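Local atomic coordinates of bacteriophage virulence determinant (Salmonella enterica subsp. enterica serovar Typhimurium str. 14028S, PDB entry 6GGR), a protein that probably acts as a zinc-dependent protease of the PipA effector family, delivered by Salmonella into host cells to cleave NF-kappaB transcription factors. Residues 147-152 / 201-206; 160-165 / 189-194; 54-59 / 130-135; 49-54 / 106-111. One frame throughout, in Å; residues are numbered along the deposited sequence.

Contact 1 (147-152 / 201-206); sequences EYYESN and TSPPRI
Tyr149 and Arg205 cross obliquely, the phenol ring and the guanidinium turned 44° against each other. The arginine is extended from CG to NE, so its aliphatic part runs past the ring, with Arg205 CG 3.5 Å from Tyr149 CD1, and NE comes up to Tyr149 CB. Tyr149 holds CG in the crowded position between backbone N and carbonyl carbon (chi1 68°); its OH donates to Pro203 O over 2.7 Å, in the carbonyl plane. Next along the chain, Glu150 O accepts from Ile206 N at 3.0 Å, the donor standing above the carbonyl plane, and also touches Arg205 CA at 3.4 Å. Ile206 crosses Glu150 and Asn152 obliquely, its CD1 3.5 Å from Asn152 OD1. One water accepts from both Glu150 N and Arg205 NE; another links Asn152 N to Pro204 O. Arg205 NH2 binds Tyr208 O and the backbone of another protein's chain, and its side chain lies about 4 Å from that of His166, a zinc ligand in this protein, consistent with a place beside the active site. The C-terminal loop crosses segment 147-152, whose strand 148-149 pairs antiparallel with strand 156-157, while Pro204 and Arg205 lean on helix 186-197.

Contact 2 (160-165 / 189-194); sequences TTRSFI and EYTNII
Arg162 leaves its helix with CG anti to the backbone N, which carries the chain from CB across toward helix 186-197. CG passes the Thr191 methyl, CG2, at 4.0 Å. The chain then bends at chi3 (-73°), and beyond the bend NE lies against the ring of Tyr149, with which Arg162 makes a cation-pi interaction. At the tip, NH1 donates to Asn192 OD1 over 2.7 Å; the oxygen sits close to the guanidinium plane, and NH1 approaches nearly along its C=O axis. The guanidinium and amide planes stand 70° apart. The axes of segments 160-165 and 189-194 approach to 9.9 Å, their directions 135° apart, and all five touching residues are buried. Helix 160-173 continues into His166 and His170, which bind zinc in this protein although none is bound to this chain here, spaced as in the HxxxH core of zinc metalloproteases; the Thr191 side chain lies about 4 Å from that of His166. One turn on from Arg162, Ile165 points CG2 at Thr191 CG2 and also at Ile194 CG2, both at 4.1 Å. The other amino group of Arg162, NH2, bonds to Ser202 OG and, weakly, to a water that donates to Asn192 O.

Contact 3 (54-59 / 130-135); sequences GGMDPD and RKVIAL
The inner half of this contact is mostly apolar and close. Met56 leaves its backbone facing away from strand 132-135, but with CG beside the backbone N (chi1 -66°) and a second bend at chi2 (-73°) the chain curls back, and its terminal methyl, CE, meets Ala134 CB at 3.8 Å and Val132 CG1 at 4.0 Å. Val132 meets the loop with both branches: CG1, anti to the backbone N, lies 3.5 Å from Gly54 O, while CG2 lies 3.6 Å from Gly55 O. At Arg130 the contact thins out toward solvent to a single polar grip. This exposed residue, just after a break in the ordered chain, reaches over extended from CG to NE, and Arg130 NH1 donates to Gly55 O over 2.6 Å. The bond is nearly straight, 161° at the hydrogen, with the oxygen in the guanidinium plane and NH1 almost along the C=O axis. Pro58 lies over one face, its CA 4.0 Å above the plane and offset toward the rim. Beyond Pro58 the loop turns to the chain of another protein: Asp57 OD1 accepts from Asp59 N, forming an Asx turn, and Asp59, poorly ordered, makes a salt bridge to a basic side chain of that other protein. The loop between strand 50-51 and helix 64-84 lies across one side of strand 132-135, which has strands 107-111 and 116-117 as its neighbours in the sheet.

Contact 4 (49-54 / 106-111); sequences LISGPG and RWLLGA
Ser51 (phi -92°, psi -51°) breaks the extended run and turns the chain a corner at Gly52, so that two short pieces of backbone, before and after the bend, can each pair with strand 107-111. The arrangement is a parallel strand pairing at the edge of a mixed sheet, its two members joined by a long crossover through helices 64-84 and 86-100. Before the corner, Ile50 is held opposite Trp107: Trp107 N donates to Leu49 O over 2.9 Å and Ser51 N to Trp107 O over 3.0 Å, both in the carbonyl plane. At the corner, Leu109 N donates to Gly52 O at 3.0 Å, again in plane. The last bond, Gly54 N to Leu109 O, is longer at 3.3 Å, and the donor stands well above the carbonyl plane. Ile50 and Trp107 project from the same face of the sheet, where the Ile50 and Leu109 side chains cross obliquely, Ile50 CG2 3.7 Å from Leu109 CB. Leu49, with CG anti to the backbone N, brings CD1 to the indole carbon CD1 of Trp107, while Leu49 O lies at the edge of that ring. Ile50 also packs on Leu74 of helix 64-84, and Trp107 on Ala171 of helix 160-173, so the pair lies against both helices. Leu108 points to the other face, where its CB touches Gly54 O at 3.4 Å and its CD2 comes within 3.2 Å of Pro53 O.

From the N terminus, residues 49-54 and then 54-59 open contacts 4 and 3, which share Gly54. Contact 4 closes first, at 106-111, across helices 64-84 and 86-100; contact 3 closes at 130-135. Their segments alternate, so the two loops cross, and strands 107-111 and 132-135 lie side by side in one sheet. Contact 1 opens only afterwards, at 147-152, and closes near the C terminus; contact 2, between helices 160-173 and 186-197, nests inside it. Arg205 O with Asn192 ND2 connects these two. Phe164 packing on Leu135 joins contact 2 to contact 3, linking the sheet side to helix 160-173, which carries His166 and His170.

Contact 1 (147-152 / 201-206)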
loop_
_atom_site.group_PDB
_atom_site.type_symbol
_atom_site.label_atom_id
_atom_site.label_comp_id
_atom_site.label_asym_id
_atom_site.label_seq_id
_atom_site.Cartn_x
_atom_site.Cartn_y
_atom_site.Cartn_z
ATOM N N GLU B 147 -4.572 -3.699 -8.945
ATOM C CA GLU B 147 -5.084 -3.499 -7.600
ATOM C C GLU B 147 -6.479 -2.901 -7.707
ATOM O O GLU B 147 -6.782 -2.152 -8.638
ATOM C CB GLU B 147 -4.156 -2.601 -6.777
ATOM C CG GLU B 147 -2.810 -3.260 -6.461
ATOM C CD GLU B 147 -2.117 -2.641 -5.264
ATOM O OE1 GLU B 147 -1.247 -1.766 -5.458
ATOM O OE2 GLU B 147 -2.450 -3.028 -4.125
ATOM N N TYR B 148 -7.312 -3.267 -6.763
ATOM C CA TYR B 148 -8.723 -2.975 -6.795
ATOM C C TYR B 148 -9.273 -2.096 -5.678
ATOM O O TYR B 148 -8.739 -2.029 -4.658
ATOM C CB TYR B 148 -9.540 -4.320 -6.883
ATOM C CG TYR B 148 -9.346 -5.110 -8.196
ATOM C CD1 TYR B 148 -8.279 -5.939 -8.370
ATOM C CD2 TYR B 148 -10.220 -4.993 -9.247
ATOM C CE1 TYR B 148 -8.089 -6.630 -9.490
ATOM C CE2 TYR B 148 -10.068 -5.675 -10.382
ATOM C CZ TYR B 148 -9.000 -6.527 -10.522
ATOM O OH TYR B 148 -8.812 -7.181 -11.665
ATOM N N TYR B 149 -10.334 -1.389 -5.987
ATOM C CA TYR B 149 -11.058 -0.666 -4.953
ATOM C C TYR B 149 -12.527 -1.060 -5.009
ATOM O O TYR B 149 -13.016 -1.592 -6.010
ATOM C CB TYR B 149 -10.891 0.860 -5.094
ATOM C CG TYR B 149 -11.544 1.501 -6.308
ATOM C CD1 TYR B 149 -12.897 1.814 -6.313
ATOM C CD2 TYR B 149 -10.795 1.829 -7.431
ATOM C CE1 TYR B 149 -13.491 2.417 -7.414
ATOM C CE2 TYR B 149 -11.382 2.432 -8.537
ATOM C CZ TYR B 149 -12.726 2.724 -8.520
ATOM O OH TYR B 149 -13.299 3.321 -9.620
ATOM N N GLU B 150 -13.233 -0.802 -3.915
ATOM C CA GLU B 150 -14.615 -1.236 -3.779
ATOM C C GLU B 150 -15.565 -0.171 -4.312
ATOM O O GLU B 150 -15.384 1.023 -4.058
ATOM C CB GLU B 150 -14.934 -1.541 -2.318
ATOM C CG GLU B 150 -16.198 -2.364 -2.132
ATOM C CD GLU B 150 -16.187 -3.161 -0.842
ATOM O OE1 GLU B 150 -15.788 -2.601 0.201
ATOM O OE2 GLU B 150 -16.566 -4.349 -0.874
ATOM N N SER B 151 -16.576 -0.615 -5.059
ATOM C CA SER B 151 -17.605 0.265 -5.596
ATOM C C SER B 151 -18.940 -0.460 -5.559
ATOM O O SER B 151 -19.022 -1.643 -5.217
ATOM C CB SER B 151 -17.288 0.703 -7.032
ATOM O OG SER B 151 -17.661 -0.304 -7.959
ATOM N N ASN B 152 -20.001 0.263 -5.924
ATOM C CA ASN B 152 -21.323 -0.346 -6.000
ATOM C C ASN B 152 -21.456 -1.272 -7.202
ATOM O O ASN B 152 -22.372 -2.101 -7.229
ATOM C CB ASN B 152 -22.403 0.732 -6.064
ATOM C CG ASN B 152 -22.506 1.531 -4.780
ATOM O OD1 ASN B 152 -22.360 0.989 -3.684
ATOM N ND2 ASN B 152 -22.766 2.827 -4.908
ATOM N N THR B 201 -15.031 8.099 -15.981
ATOM C CA THR B 201 -16.192 7.212 -15.965
ATOM C C THR B 201 -16.190 6.228 -14.797
ATOM O O THR B 201 -17.249 5.678 -14.470
ATOM C CB THR B 201 -16.250 6.442 -17.292
ATOM O OG1 THR B 201 -16.402 7.369 -18.373
ATOM C CG2 THR B 201 -17.407 5.440 -17.321
ATOM N N SER B 202 -15.044 5.990 -14.170
ATOM C CA SER B 202 -14.950 4.934 -13.170
ATOM C C SER B 202 -16.005 5.141 -12.084
ATOM O O SER B 202 -16.274 6.284 -11.694
ATOM C CB SER B 202 -13.555 4.910 -12.542
ATOM O OG SER B 202 -13.336 6.049 -11.725
ATOM N N PRO B 203 -16.622 4.073 -11.574
ATOM C CA PRO B 203 -17.554 4.244 -10.464
ATOM C C PRO B 203 -16.835 4.794 -9.253
ATOM O O PRO B 203 -15.649 4.492 -9.024
ATOM C CB PRO B 203 -18.070 2.817 -10.212
ATOM C CG PRO B 203 -17.697 2.026 -11.414
ATOM C CD PRO B 203 -16.473 2.661 -11.963
ATOM N N PRO B 204 -17.507 5.608 -8.441
ATOM C CA PRO B 204 -16.844 6.144 -7.248
ATOM C C PRO B 204 -16.532 5.053 -6.235
ATOM O O PRO B 204 -17.199 4.018 -6.162
ATOM C CB PRO B 204 -17.852 7.156 -6.696
ATOM C CG PRO B 204 -19.153 6.771 -7.283
ATOM C CD PRO B 204 -18.869 6.140 -8.605
ATOM N N ARG B 205 -15.496 5.309 -5.444
ATOM C CA ARG B 205 -14.992 4.351 -4.467
ATOM C C ARG B 205 -15.791 4.497 -3.180
ATOM O O ARG B 205 -15.691 5.518 -2.493
ATOM C CB ARG B 205 -13.506 4.597 -4.232
ATOM C CG ARG B 205 -12.822 3.634 -3.285
ATOM C CD ARG B 205 -11.365 4.026 -3.164
ATOM N NE ARG B 205 -10.571 3.087 -2.384
ATOM C CZ ARG B 205 -9.283 3.263 -2.112
ATOM N NH1 ARG B 205 -8.648 4.343 -2.563
ATOM N NH2 ARG B 205 -8.627 2.360 -1.395
ATOM N N ILE B 206 -16.577 3.470 -2.841
ATOM C CA ILE B 206 -17.492 3.551 -1.707
ATOM C C ILE B 206 -16.827 3.215 -0.382
ATOM O O ILE B 206 -17.400 3.514 0.677
ATOM C CB ILE B 206 -18.709 2.625 -1.911
ATOM C CG1 ILE B 206 -18.290 1.148 -1.871
ATOM C CG2 ILE B 206 -19.404 2.956 -3.229
ATOM C CD1 ILE B 206 -19.442 0.171 -2.033
HETATM O O HOH W 1 -11.395 0.102 -2.001
HETATM O O HOH W 2 -19.447 3.101 -6.628
#

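Contact 2 (160-165 / 189-194)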
loop_
_atom_site.group_PDB
_atom_site.type_symbol
_atom_site.label_atom_id
_atom_site.label_comp_id
_atom_site.label_asym_id
_atom_site.label_seq_id
_atom_site.Cartn_x
_atom_site.Cartn_y
_atom_site.Cartn_z
ATOM N N THR B 160 -4.366 4.948 -13.672
ATOM C CA THR B 160 -3.350 5.968 -13.425
ATOM C C THR B 160 -3.980 7.245 -12.882
ATOM O O THR B 160 -3.490 7.829 -11.909
ATOM C CB THR B 160 -2.580 6.252 -14.717
ATOM O OG1 THR B 160 -2.004 5.036 -15.202
ATOM C CG2 THR B 160 -1.470 7.271 -14.484
ATOM N N THR B 161 -5.072 7.693 -13.499
ATOM C CA THR B 161 -5.688 8.949 -13.084
ATOM C C THR B 161 -6.076 8.906 -11.611
ATOM O O THR B 161 -5.667 9.770 -10.826
ATOM C CB THR B 161 -6.901 9.252 -13.959
ATOM O OG1 THR B 161 -6.506 9.241 -15.336
ATOM C CG2 THR B 161 -7.486 10.624 -13.614
ATOM N N ARG B 162 -6.850 7.891 -11.211
ATOM C CA ARG B 162 -7.272 7.790 -9.817
ATOM C C ARG B 162 -6.071 7.702 -8.884
ATOM O O ARG B 162 -6.024 8.381 -7.853
ATOM C CB ARG B 162 -8.188 6.581 -9.617
ATOM C CG ARG B 162 -8.730 6.470 -8.192
ATOM C CD ARG B 162 -9.812 5.398 -8.050
ATOM N NE ARG B 162 -11.087 5.786 -8.656
ATOM C CZ ARG B 162 -12.016 6.533 -8.061
ATOM N NH1 ARG B 162 -11.829 6.996 -6.834
ATOM N NH2 ARG B 162 -13.144 6.825 -8.692
ATOM N N SER B 163 -5.088 6.867 -9.223
ATOM C CA SER B 163 -3.936 6.695 -8.341
ATOM C C SER B 163 -3.150 7.994 -8.209
ATOM O O SER B 163 -2.746 8.381 -7.106
ATOM C CB SER B 163 -3.038 5.576 -8.862
ATOM O OG SER B 163 -3.764 4.375 -9.038
ATOM N N PHE B 164 -2.919 8.679 -9.331
ATOM C CA PHE B 164 -2.185 9.940 -9.296
ATOM C C PHE B 164 -2.932 10.986 -8.479
ATOM O O PHE B 164 -2.346 11.664 -7.628
ATOM C CB PHE B 164 -1.944 10.437 -10.723
ATOM C CG PHE B 164 -0.697 9.884 -11.358
ATOM C CD1 PHE B 164 -0.450 8.522 -11.375
ATOM C CD2 PHE B 164 0.221 10.732 -11.956
ATOM C CE1 PHE B 164 0.694 8.019 -11.960
ATOM C CE2 PHE B 164 1.363 10.237 -12.547
ATOM C CZ PHE B 164 1.601 8.878 -12.551
ATOM N N ILE B 165 -4.234 11.133 -8.727
ATOM C CA ILE B 165 -5.018 12.142 -8.014
ATOM C C ILE B 165 -5.093 11.807 -6.530
ATOM O O ILE B 165 -5.006 12.695 -5.673
ATOM C CB ILE B 165 -6.420 12.260 -8.639
ATOM C CG1 ILE B 165 -6.326 12.790 -10.078
ATOM C CG2 ILE B 165 -7.328 13.152 -7.787
ATOM C CD1 ILE B 165 -5.675 14.158 -10.209
ATOM N N GLU B 189 -12.937 10.576 -0.822
ATOM C CA GLU B 189 -14.093 11.375 -1.212
ATOM C C GLU B 189 -13.681 12.498 -2.155
ATOM O O GLU B 189 -14.313 12.709 -3.197
ATOM C CB GLU B 189 -14.806 11.920 0.028
ATOM C CG GLU B 189 -15.413 10.820 0.894
ATOM C CD GLU B 189 -16.676 11.246 1.615
ATOM O OE1 GLU B 189 -17.008 12.450 1.589
ATOM O OE2 GLU B 189 -17.339 10.370 2.212
ATOM N N TYR B 190 -12.611 13.221 -1.812
ATOM C CA TYR B 190 -12.058 14.217 -2.726
ATOM C C TYR B 190 -11.747 13.602 -4.082
ATOM O O TYR B 190 -12.118 14.147 -5.128
ATOM C CB TYR B 190 -10.784 14.829 -2.132
ATOM C CG TYR B 190 -10.984 16.047 -1.259
ATOM C CD1 TYR B 190 -11.838 17.077 -1.639
ATOM C CD2 TYR B 190 -10.298 16.178 -0.060
ATOM C CE1 TYR B 190 -12.008 18.196 -0.843
ATOM C CE2 TYR B 190 -10.464 17.290 0.745
ATOM C CZ TYR B 190 -11.319 18.295 0.349
ATOM O OH TYR B 190 -11.482 19.403 1.149
ATOM N N THR B 191 -11.052 12.461 -4.083
ATOM C CA THR B 191 -10.675 11.827 -5.339
ATOM C C THR B 191 -11.908 11.449 -6.150
ATOM O O THR B 191 -11.955 11.688 -7.363
ATOM C CB THR B 191 -9.796 10.603 -5.061
ATOM O OG1 THR B 191 -8.621 11.014 -4.348
ATOM C CG2 THR B 191 -9.368 9.927 -6.353
ATOM N N ASN B 192 -12.928 10.881 -5.499
ATOM C CA ASN B 192 -14.162 10.545 -6.207
ATOM C C ASN B 192 -14.758 11.772 -6.887
ATOM O O ASN B 192 -15.176 11.713 -8.050
ATOM C CB ASN B 192 -15.183 9.938 -5.245
ATOM C CG ASN B 192 -14.850 8.510 -4.848
ATOM O OD1 ASN B 192 -14.010 7.852 -5.462
ATOM N ND2 ASN B 192 -15.533 8.016 -3.824
ATOM N N ILE B 193 -14.826 12.893 -6.165
ATOM C CA ILE B 193 -15.478 14.093 -6.685
ATOM C C ILE B 193 -14.673 14.687 -7.833
ATOM O O ILE B 193 -15.227 15.081 -8.866
ATOM C CB ILE B 193 -15.673 15.120 -5.559
ATOM C CG1 ILE B 193 -16.588 14.548 -4.475
ATOM C CG2 ILE B 193 -16.247 16.428 -6.119
ATOM C CD1 ILE B 193 -16.586 15.347 -3.183
ATOM N N ILE B 194 -13.355 14.790 -7.654
ATOM C CA ILE B 194 -12.493 15.359 -8.685
ATOM C C ILE B 194 -12.618 14.562 -9.976
ATOM O O ILE B 194 -12.796 15.125 -11.064
ATOM C CB ILE B 194 -11.039 15.407 -8.184
ATOM C CG1 ILE B 194 -10.927 16.383 -7.012
ATOM C CG2 ILE B 194 -10.081 15.810 -9.307
ATOM C CD1 ILE B 194 -9.621 16.279 -6.251
HETATM O O HOH W 3 -15.323 8.953 -8.954
#

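Contact 3 (54-59 / 130-135)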
loop_
_atom_site.group_PDB
_atom_site.type_symbol
_atom_site.label_atom_id
_atom_site.label_comp_id
_atom_site.label_asym_id
_atom_site.label_seq_id
_atom_site.Cartn_x
_atom_site.Cartn_y
_atom_site.Cartn_z
ATOM N N GLY B 54 13.341 12.075 -6.040
ATOM C CA GLY B 54 13.677 11.709 -4.677
ATOM C C GLY B 54 12.689 10.724 -4.084
ATOM O O GLY B 54 11.478 10.972 -4.093
ATOM N N GLY B 55 13.193 9.609 -3.554
ATOM C CA GLY B 55 12.352 8.522 -3.110
ATOM C C GLY B 55 12.069 8.547 -1.617
ATOM O O GLY B 55 12.634 9.326 -0.854
ATOM N N MET B 56 11.160 7.657 -1.214
ATOM C CA MET B 56 10.847 7.493 0.202
ATOM C C MET B 56 12.099 7.239 1.028
ATOM O O MET B 56 12.182 7.673 2.184
ATOM C CB MET B 56 9.866 6.336 0.381
ATOM C CG MET B 56 8.503 6.586 -0.215
ATOM S SD MET B 56 7.569 7.769 0.762
ATOM C CE MET B 56 6.127 8.003 -0.276
ATOM N N ASP B 57 13.076 6.531 0.462
ATOM C CA ASP B 57 14.311 6.233 1.169
ATOM C C ASP B 57 15.397 7.195 0.714
ATOM O O ASP B 57 15.723 7.214 -0.483
ATOM C CB ASP B 57 14.740 4.795 0.909
ATOM C CG ASP B 57 15.907 4.370 1.779
ATOM O OD1 ASP B 57 16.456 5.228 2.503
ATOM O OD2 ASP B 57 16.268 3.176 1.746
ATOM N N PRO B 58 15.973 8.012 1.603
ATOM C CA PRO B 58 17.086 8.880 1.174
ATOM C C PRO B 58 18.210 8.125 0.484
ATOM O O PRO B 58 18.677 8.544 -0.582
ATOM C CB PRO B 58 17.547 9.522 2.489
ATOM C CG PRO B 58 16.358 9.486 3.373
ATOM C CD PRO B 58 15.603 8.241 3.010
ATOM N N ASP B 59 18.657 7.009 1.069
ATOM C CA ASP B 59 19.791 6.280 0.509
ATOM C C ASP B 59 19.514 5.831 -0.919
ATOM O O ASP B 59 20.375 5.962 -1.797
ATOM C CB ASP B 59 20.124 5.072 1.386
ATOM C CG ASP B 59 20.457 5.463 2.811
ATOM O OD1 ASP B 59 20.194 6.626 3.188
ATOM O OD2 ASP B 59 20.988 4.609 3.556
ATOM N N ARG B 130 11.368 16.008 5.142
ATOM C CA ARG B 130 11.449 15.544 3.761
ATOM C C ARG B 130 10.072 15.107 3.250
ATOM O O ARG B 130 9.405 14.274 3.865
ATOM C CB ARG B 130 12.455 14.399 3.653
ATOM C CG ARG B 130 13.147 14.290 2.299
ATOM C CD ARG B 130 14.318 13.302 2.356
ATOM N NE ARG B 130 14.932 13.082 1.044
ATOM C CZ ARG B 130 14.616 12.093 0.213
ATOM N NH1 ARG B 130 13.687 11.206 0.534
ATOM N NH2 ARG B 130 15.234 11.989 -0.951
ATOM N N LYS B 131 9.656 15.688 2.128
ATOM C CA LYS B 131 8.336 15.473 1.548
ATOM C C LYS B 131 8.490 14.733 0.225
ATOM O O LYS B 131 9.247 15.170 -0.647
ATOM C CB LYS B 131 7.620 16.813 1.326
ATOM C CG LYS B 131 7.193 17.535 2.608
ATOM C CD LYS B 131 7.070 19.057 2.415
ATOM C CE LYS B 131 5.625 19.521 2.245
ATOM N NZ LYS B 131 5.527 21.013 2.202
ATOM N N VAL B 132 7.770 13.619 0.071
ATOM C CA VAL B 132 7.881 12.777 -1.114
ATOM C C VAL B 132 6.495 12.430 -1.634
ATOM O O VAL B 132 5.564 12.199 -0.855
ATOM C CB VAL B 132 8.668 11.487 -0.821
ATOM C CG1 VAL B 132 8.662 10.570 -2.044
ATOM C CG2 VAL B 132 10.093 11.816 -0.396
ATOM N N ILE B 133 6.372 12.370 -2.958
ATOM C CA ILE B 133 5.195 11.849 -3.643
ATOM C C ILE B 133 5.683 10.713 -4.532
ATOM O O ILE B 133 6.425 10.949 -5.495
ATOM C CB ILE B 133 4.480 12.932 -4.467
ATOM C CG1 ILE B 133 3.765 13.917 -3.543
ATOM C CG2 ILE B 133 3.476 12.313 -5.437
ATOM C CD1 ILE B 133 3.389 15.223 -4.215
ATOM N N ALA B 134 5.273 9.486 -4.215
ATOM C CA ALA B 134 5.713 8.304 -4.945
ATOM C C ALA B 134 4.655 7.919 -5.971
ATOM O O ALA B 134 3.498 7.668 -5.613
ATOM C CB ALA B 134 5.988 7.142 -3.989
ATOM N N LEU B 135 5.056 7.863 -7.240
ATOM C CA LEU B 135 4.157 7.507 -8.328
ATOM C C LEU B 135 4.868 6.550 -9.271
ATOM O O LEU B 135 6.096 6.570 -9.389
ATOM C CB LEU B 135 3.695 8.747 -9.104
ATOM C CG LEU B 135 3.055 9.865 -8.278
ATOM C CD1 LEU B 135 2.910 11.126 -9.113
ATOM C CD2 LEU B 135 1.702 9.434 -7.727
#

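Contact 4 (49-54 / 106-111)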
loop_
_atom_site.group_PDB
_atom_site.type_symbol
_atom_site.label_atom_id
_atom_site.label_comp_id
_atom_site.label_asym_id
_atom_site.label_seq_id
_atom_site.Cartn_x
_atom_site.Cartn_y
_atom_site.Cartn_z
ATOM N N LEU B 49 4.336 21.773 -7.863
ATOM C CA LEU B 49 4.203 20.653 -6.939
ATOM C C LEU B 49 5.516 19.904 -6.735
ATOM O O LEU B 49 5.796 19.450 -5.621
ATOM C CB LEU B 49 3.130 19.683 -7.442
ATOM C CG LEU B 49 2.785 18.492 -6.541
ATOM C CD1 LEU B 49 1.910 18.922 -5.375
ATOM C CD2 LEU B 49 2.111 17.388 -7.340
ATOM N N ILE B 50 6.331 19.773 -7.781
ATOM C CA ILE B 50 7.505 18.903 -7.773
ATOM C C ILE B 50 8.763 19.753 -7.887
ATOM O O ILE B 50 8.865 20.612 -8.771
ATOM C CB ILE B 50 7.441 17.874 -8.914
ATOM C CG1 ILE B 50 6.119 17.096 -8.870
ATOM C CG2 ILE B 50 8.631 16.926 -8.854
ATOM C CD1 ILE B 50 5.816 16.434 -7.536
ATOM N N SER B 51 9.731 19.494 -7.005
ATOM C CA SER B 51 11.038 20.139 -7.086
ATOM C C SER B 51 12.025 19.303 -7.892
ATOM O O SER B 51 12.678 19.817 -8.806
ATOM C CB SER B 51 11.603 20.384 -5.685
ATOM O OG SER B 51 11.926 19.162 -5.046
ATOM N N GLY B 52 12.151 18.024 -7.556
ATOM C CA GLY B 52 13.021 17.127 -8.273
ATOM C C GLY B 52 12.784 15.684 -7.883
ATOM O O GLY B 52 11.896 15.369 -7.085
ATOM N N PRO B 53 13.574 14.774 -8.450
ATOM C CA PRO B 53 13.452 13.360 -8.075
ATOM C C PRO B 53 13.897 13.125 -6.641
ATOM O O PRO B 53 14.722 13.859 -6.091
ATOM C CB PRO B 53 14.375 12.637 -9.064
ATOM C CG PRO B 53 14.801 13.651 -10.078
ATOM C CD PRO B 53 14.596 15.001 -9.485
ATOM N N GLY B 54 13.341 12.075 -6.040
ATOM C CA GLY B 54 13.677 11.709 -4.677
ATOM C C GLY B 54 12.689 10.724 -4.084
ATOM O O GLY B 54 11.478 10.972 -4.093
ATOM N N ARG B 106 8.449 22.491 -2.091
ATOM C CA ARG B 106 7.911 21.526 -3.081
ATOM C C ARG B 106 8.197 20.036 -2.704
ATOM O O ARG B 106 8.918 19.776 -1.752
ATOM C CB ARG B 106 8.294 21.828 -4.536
ATOM C CG ARG B 106 8.739 23.243 -4.807
ATOM C CD ARG B 106 7.605 24.191 -5.155
ATOM N NE ARG B 106 7.907 24.977 -6.346
ATOM C CZ ARG B 106 7.316 26.110 -6.682
ATOM N NH1 ARG B 106 6.369 26.640 -5.945
ATOM N NH2 ARG B 106 7.669 26.695 -7.789
ATOM N N TRP B 107 7.614 19.088 -3.441
ATOM C CA TRP B 107 7.684 17.646 -3.071
ATOM C C TRP B 107 8.658 16.936 -3.961
ATOM O O TRP B 107 8.888 17.337 -5.072
ATOM C CB TRP B 107 6.289 16.941 -3.155
ATOM C CG TRP B 107 5.269 17.478 -2.219
ATOM C CD1 TRP B 107 4.662 18.660 -2.293
ATOM C CD2 TRP B 107 4.715 16.820 -1.087
ATOM N NE1 TRP B 107 3.789 18.805 -1.281
ATOM C CE2 TRP B 107 3.802 17.680 -0.520
ATOM C CE3 TRP B 107 4.923 15.576 -0.502
ATOM C CZ2 TRP B 107 3.096 17.356 0.594
ATOM C CZ3 TRP B 107 4.238 15.261 0.594
ATOM C CH2 TRP B 107 3.335 16.133 1.141
ATOM N N LEU B 108 9.276 15.902 -3.404
ATOM C CA LEU B 108 10.097 15.010 -4.212
ATOM C C LEU B 108 9.212 14.000 -4.927
ATOM O O LEU B 108 8.289 13.433 -4.332
ATOM C CB LEU B 108 11.113 14.278 -3.335
ATOM C CG LEU B 108 12.264 15.103 -2.751
ATOM C CD1 LEU B 108 13.076 14.276 -1.763
ATOM C CD2 LEU B 108 13.157 15.630 -3.862
ATOM N N LEU B 109 9.486 13.780 -6.208
ATOM C CA LEU B 109 8.746 12.793 -6.991
ATOM C C LEU B 109 9.510 11.473 -6.945
ATOM O O LEU B 109 10.555 11.326 -7.582
ATOM C CB LEU B 109 8.549 13.279 -8.423
ATOM C CG LEU B 109 7.859 12.284 -9.359
ATOM C CD1 LEU B 109 6.482 11.907 -8.833
ATOM C CD2 LEU B 109 7.754 12.841 -10.769
ATOM N N GLY B 110 8.993 10.513 -6.179
ATOM C CA GLY B 110 9.572 9.183 -6.145
ATOM C C GLY B 110 9.104 8.337 -7.312
ATOM O O GLY B 110 8.377 7.355 -7.127
ATOM N N ALA B 111 9.516 8.713 -8.520
ATOM C CA ALA B 111 9.010 8.069 -9.725
ATOM C C ALA B 111 9.394 6.594 -9.759
ATOM O O ALA B 111 10.513 6.216 -9.400
ATOM C CB ALA B 111 9.547 8.776 -10.970
#